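Local coordinates for protein transcriptional regulator, putative (Pseudomonas syringae pv. tomato, PDB 2R5F) that probably acts as a DNA-binding transcriptional regulator of the SorC family, this part of it being a putative sugar-binding domain, at residues A48-L51 / E52-S56. Numbering follows the deposited sequence.
Sequences AHYL and ETSLS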
loop_
_atom_site.group_PDB
_atom_site.type_symbol
_atom_site.label_atom_id
_atom_site.label_comp_id
_atom_site.label_asym_id
_atom_site.label_seq_id
_atom_site.Cartn_x
_atom_site.Cartn_y
_atom_site.Cartn_z
ATOM N N ALA A 48 4.395 -3.356 10.027
ATOM C CA ALA A 48 5.073 -2.533 11.015
ATOM C C ALA A 48 6.503 -3.007 11.228
ATOM O O ALA A 48 7.440 -2.193 11.237
ATOM C CB ALA A 48 4.292 -2.518 12.345
ATOM N N HIS A 49 6.658 -4.320 11.405
ATOM C CA HIS A 49 7.957 -4.950 11.670
ATOM C C HIS A 49 8.892 -4.789 10.472
ATOM O O HIS A 49 10.060 -4.459 10.641
ATOM C CB HIS A 49 7.786 -6.448 12.011
ATOM C CG HIS A 49 7.239 -6.717 13.384
ATOM N ND1 HIS A 49 6.175 -6.020 13.921
ATOM C CD2 HIS A 49 7.591 -7.637 14.316
ATOM C CE1 HIS A 49 5.909 -6.486 15.130
ATOM N NE2 HIS A 49 6.752 -7.470 15.394
ATOM N N TYR A 50 8.366 -5.042 9.272
ATOM C CA TYR A 50 9.082 -4.842 7.998
ATOM C C TYR A 50 9.712 -3.445 7.900
ATOM O O TYR A 50 10.883 -3.287 7.523
ATOM C CB TYR A 50 8.126 -5.049 6.814
ATOM C CG TYR A 50 8.774 -4.814 5.461
ATOM C CD1 TYR A 50 9.481 -5.833 4.814
ATOM C CD2 TYR A 50 8.705 -3.575 4.843
ATOM C CE1 TYR A 50 10.101 -5.614 3.591
ATOM C CE2 TYR A 50 9.319 -3.349 3.600
ATOM C CZ TYR A 50 10.013 -4.371 2.987
ATOM O OH TYR A 50 10.626 -4.147 1.764
ATOM N N LEU A 51 8.914 -2.443 8.242
ATOM C CA LEU A 51 9.298 -1.052 8.159
ATOM C C LEU A 51 10.301 -0.738 9.264
ATOM O O LEU A 51 11.164 0.112 9.085
ATOM C CB LEU A 51 8.053 -0.180 8.306
ATOM C CG LEU A 51 7.848 0.863 7.222
ATOM C CD1 LEU A 51 7.199 0.227 6.043
ATOM C CD2 LEU A 51 7.027 2.056 7.738
ATOM N N GLU A 52 10.187 -1.427 10.401
ATOM C CA GLU A 52 11.186 -1.355 11.479
ATOM C C GLU A 52 12.544 -1.940 11.115
ATOM O O GLU A 52 13.546 -1.548 11.678
ATOM C CB GLU A 52 10.706 -2.112 12.712
ATOM C CG GLU A 52 9.847 -1.326 13.665
ATOM C CD GLU A 52 8.833 -2.212 14.375
ATOM O OE1 GLU A 52 9.219 -3.298 14.886
ATOM O OE2 GLU A 52 7.646 -1.813 14.414
ATOM N N THR A 53 12.588 -2.905 10.209
ATOM C CA THR A 53 13.852 -3.544 9.898
ATOM C C THR A 53 14.365 -3.271 8.481
ATOM O O THR A 53 15.536 -3.491 8.187
ATOM C CB THR A 53 13.811 -5.065 10.201
ATOM O OG1 THR A 53 13.044 -5.756 9.212
ATOM C CG2 THR A 53 13.211 -5.333 11.594
ATOM N N SER A 54 13.482 -2.780 7.612
ATOM C CA SER A 54 13.791 -2.614 6.189
ATOM C C SER A 54 13.686 -1.181 5.731
ATOM O O SER A 54 13.893 -0.904 4.563
ATOM C CB SER A 54 12.886 -3.497 5.313
ATOM O OG SER A 54 12.981 -4.861 5.713
ATOM N N LEU A 55 13.364 -0.268 6.640
ATOM C CA LEU A 55 13.330 1.154 6.291
ATOM C C LEU A 55 14.670 1.843 6.475
ATOM O O LEU A 55 15.393 1.617 7.463
ATOM C CB LEU A 55 12.228 1.900 7.073
ATOM C CG LEU A 55 11.878 3.363 6.750
ATOM C CD1 LEU A 55 11.412 3.554 5.278
ATOM C CD2 LEU A 55 10.830 3.853 7.754
ATOM N N SER A 56 14.988 2.690 5.500
ATOM C CA SER A 56 16.198 3.503 5.496
ATOM C C SER A 56 15.824 4.969 5.790
ATOM O O SER A 56 14.715 5.402 5.469
ATOM C CB SER A 56 16.865 3.406 4.129
ATOM O OG SER A 56 17.793 4.466 3.939
#
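Ser54 lies against the ring of Tyr50 in the last turn of helix 36-54, which packs on the parallel strands of a Rossmann-like sheet in the putative sugar-binding domain. This is a CH-pi contact: Ser54 CB sits over the centre of one ring face, 3.8 Å from the centroid and 11° off the ring normal. Tyr50 has CG anti to its own backbone N (chi1 178°), which carries the ring along the helix toward the C-terminal end and brings one face of it against Ser54 CB. A hydrogen bond to Arg226 NE holds the hydroxyl end, and the Tyr50 side chain also touches Gln24 and Ile26 of strand 24-28.

Backbone bonds show the i+4 pattern tightening near the C-terminal end of the helix. Glu52 N still reaches Ala48 O at 3.0 Å in the regular i+4 way, whereas Thr53 N is shared between a weak bond to His49 O and an i+3 bond to Tyr50 O at 3.2 Å. Tyr50 O also takes a weak bond from Ser54 N, and so accepts from two successive amides.

In one of the two conformers modelled for His49, its ring and the Glu52 side chain run side by side on the exposed side. The apolar side turns to the sheet, with Leu51 on Ile157 and Leu228 and Leu55 on Leu155; between the two leucines, Leu51 CD2 and Leu55 CD2 approach to 4.2 Å.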